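Local atomic coordinates of sensory rhodopsin transducer (Thermotoga maritima, PDB entry 1NC7), a protein that is of unconfirmed function but binds magnesium ions and may, like the transducer partners of sensory rhodopsins, take part in light signalling. Residues I64-E69 with V74-E79. Residues are numbered along the deposited sequence; the frame is centred on the assembly and turned at random.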
loop_
_atom_site.group_PDB
_atom_site.type_symbol
_atom_site.label_atom_id
_atom_site.label_comp_id
_atom_site.label_asym_id
_atom_site.label_seq_id
_atom_site.Cartn_x
_atom_site.Cartn_y
_atom_site.Cartn_z
ATOM N N ILE D 64 12.555 -13.540 -11.692
ATOM C CA ILE D 64 11.396 -13.524 -10.806
ATOM C C ILE D 64 11.126 -14.905 -10.232
ATOM O O ILE D 64 10.785 -15.832 -10.966
ATOM C CB ILE D 64 10.131 -13.063 -11.553
ATOM C CG1 ILE D 64 10.408 -11.754 -12.299
ATOM C CG2 ILE D 64 8.988 -12.877 -10.560
ATOM C CD1 ILE D 64 9.274 -11.302 -13.190
ATOM N N THR D 65 11.268 -15.030 -8.918
ATOM C CA THR D 65 11.047 -16.303 -8.242
ATOM C C THR D 65 9.703 -16.340 -7.519
ATOM O O THR D 65 9.373 -15.440 -6.744
ATOM C CB THR D 65 12.161 -16.578 -7.218
ATOM O OG1 THR D 65 13.429 -16.592 -7.886
ATOM C CG2 THR D 65 11.939 -17.922 -6.529
ATOM N N PHE D 66 8.935 -17.391 -7.786
ATOM C CA PHE D 66 7.635 -17.582 -7.158
ATOM C C PHE D 66 7.758 -18.680 -6.109
ATOM O O PHE D 66 8.189 -19.796 -6.417
ATOM C CB PHE D 66 6.600 -17.978 -8.214
ATOM C CG PHE D 66 6.312 -16.894 -9.212
ATOM C CD1 PHE D 66 5.312 -15.957 -8.975
ATOM C CD2 PHE D 66 7.066 -16.790 -10.375
ATOM C CE1 PHE D 66 5.068 -14.929 -9.886
ATOM C CE2 PHE D 66 6.830 -15.768 -11.290
ATOM C CZ PHE D 66 5.830 -14.837 -11.044
ATOM N N LEU D 67 7.400 -18.352 -4.871
ATOM C CA LEU D 67 7.444 -19.302 -3.766
ATOM C C LEU D 67 6.013 -19.709 -3.444
ATOM O O LEU D 67 5.097 -18.890 -3.519
ATOM C CB LEU D 67 8.075 -18.666 -2.525
ATOM C CG LEU D 67 9.489 -18.098 -2.634
ATOM C CD1 LEU D 67 9.909 -17.558 -1.277
ATOM C CD2 LEU D 67 10.457 -19.176 -3.111
ATOM N N PHE D 68 5.821 -20.973 -3.087
ATOM C CA PHE D 68 4.491 -21.473 -2.771
ATOM C C PHE D 68 4.420 -21.990 -1.341
ATOM O O PHE D 68 5.426 -22.022 -0.636
ATOM C CB PHE D 68 4.118 -22.563 -3.778
ATOM C CG PHE D 68 4.077 -22.064 -5.195
ATOM C CD1 PHE D 68 2.947 -21.413 -5.681
ATOM C CD2 PHE D 68 5.190 -22.182 -6.020
ATOM C CE1 PHE D 68 2.928 -20.881 -6.971
ATOM C CE2 PHE D 68 5.181 -21.653 -7.311
ATOM C CZ PHE D 68 4.047 -21.000 -7.786
ATOM N N GLU D 69 3.226 -22.384 -0.907
ATOM C CA GLU D 69 3.062 -22.875 0.452
ATOM C C GLU D 69 3.536 -24.309 0.642
ATOM O O GLU D 69 4.136 -24.628 1.667
ATOM C CB GLU D 69 1.598 -22.767 0.890
ATOM C CG GLU D 69 1.064 -21.341 0.937
ATOM C CD GLU D 69 -0.269 -21.251 1.651
ATOM O OE1 GLU D 69 -1.203 -21.980 1.259
ATOM O OE2 GLU D 69 -0.382 -20.451 2.607
ATOM N N VAL D 74 9.307 -21.621 -8.687
ATOM C CA VAL D 74 9.248 -21.564 -10.139
ATOM C C VAL D 74 9.881 -20.219 -10.470
ATOM O O VAL D 74 9.556 -19.206 -9.845
ATOM C CB VAL D 74 7.802 -21.610 -10.660
ATOM C CG1 VAL D 74 7.794 -21.498 -12.181
ATOM C CG2 VAL D 74 7.149 -22.914 -10.232
ATOM N N VAL D 75 10.801 -20.211 -11.428
ATOM C CA VAL D 75 11.500 -18.985 -11.788
ATOM C C VAL D 75 11.289 -18.555 -13.232
ATOM O O VAL D 75 11.420 -19.357 -14.153
ATOM C CB VAL D 75 13.021 -19.134 -11.556
ATOM C CG1 VAL D 75 13.724 -17.817 -11.839
ATOM C CG2 VAL D 75 13.291 -19.595 -10.130
ATOM N N HIS D 76 10.963 -17.277 -13.412
ATOM C CA HIS D 76 10.754 -16.692 -14.728
ATOM C C HIS D 76 11.751 -15.559 -14.920
ATOM O O HIS D 76 12.367 -15.095 -13.957
ATOM C CB HIS D 76 9.332 -16.144 -14.864
ATOM C CG HIS D 76 8.290 -17.201 -15.050
ATOM N ND1 HIS D 76 7.796 -17.955 -14.008
ATOM C CD2 HIS D 76 7.666 -17.644 -16.166
ATOM C CE1 HIS D 76 6.908 -18.817 -14.475
ATOM N NE2 HIS D 76 6.812 -18.648 -15.780
ATOM N N GLU D 77 11.906 -15.117 -16.163
ATOM C CA GLU D 77 12.834 -14.042 -16.488
ATOM C C GLU D 77 12.185 -13.022 -17.413
ATOM O O GLU D 77 11.388 -13.374 -18.282
ATOM C CB GLU D 77 14.077 -14.611 -17.181
ATOM C CG GLU D 77 14.901 -15.580 -16.345
ATOM C CD GLU D 77 15.803 -14.880 -15.346
ATOM O OE1 GLU D 77 16.539 -15.581 -14.618
ATOM O OE2 GLU D 77 15.783 -13.632 -15.292
ATOM N N VAL D 78 12.528 -11.755 -17.214
ATOM C CA VAL D 78 12.017 -10.676 -18.052
ATOM C C VAL D 78 13.106 -9.621 -18.184
ATOM O O VAL D 78 14.059 -9.594 -17.401
ATOM C CB VAL D 78 10.753 -9.998 -17.452
ATOM C CG1 VAL D 78 9.665 -11.031 -17.213
ATOM C CG2 VAL D 78 11.106 -9.266 -16.163
ATOM N N GLU D 79 12.975 -8.764 -19.188
ATOM C CA GLU D 79 13.941 -7.696 -19.397
ATOM C C GLU D 79 13.188 -6.395 -19.618
ATOM O O GLU D 79 12.096 -6.390 -20.184
ATOM C CB GLU D 79 14.827 -7.989 -20.610
ATOM C CG GLU D 79 15.609 -9.286 -20.507
ATOM C CD GLU D 79 16.625 -9.445 -21.622
ATOM O OE1 GLU D 79 16.258 -9.229 -22.796
ATOM O OE2 GLU D 79 17.787 -9.793 -21.323
#
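Ile64 and Phe66 exchange paired backbone hydrogen bonds with His76 and Val74, zipping strands 60-68 and 74-80 into an antiparallel hairpin whose short segments run at 156°. Three of the four bonds are short and nearly straight, whereas Val74 N reaches Phe66 O over 3.1 Å. Between the two bonded pairs, Thr65 faces Val75 as a non-hydrogen-bonded pair, and Val75 CA adds a C-H...O contact of 3.3 Å to Ile64 O.

Side chains divide between the two faces of the sheet. Phe66 and His76 share one, their rings almost perpendicular (89°) and meeting obliquely, with Phe66 CE2 3.6 Å from His76 ND1. Because Phe66 CG stands anti to its carbonyl carbon (chi1 -66°), the ring edge also lies beside Val74 O, 3.5 Å from CD2. On this same face Ile64 CD1 touches the methyls of Val78, and Phe68 CE2 meets Val74 CG2 at 3.7 Å. Thr65 OG1 and Val75 CG2 approach on the other face.

Tyr101, edge-to-face with Phe66, continues the aromatic contact onto strand 101-107. An alanine in place of Phe66 would remove the ring beside His76 and would probably open a gap against Ile103 and Leu93, leaving the imidazole more dependent on its weak hydrogen bond to Leu93 O. The hairpin thus illustrates a division of labour: main-chain polar groups set the register, while apolar and aromatic side chains bind outermost strand 74-80 to strand 60-68.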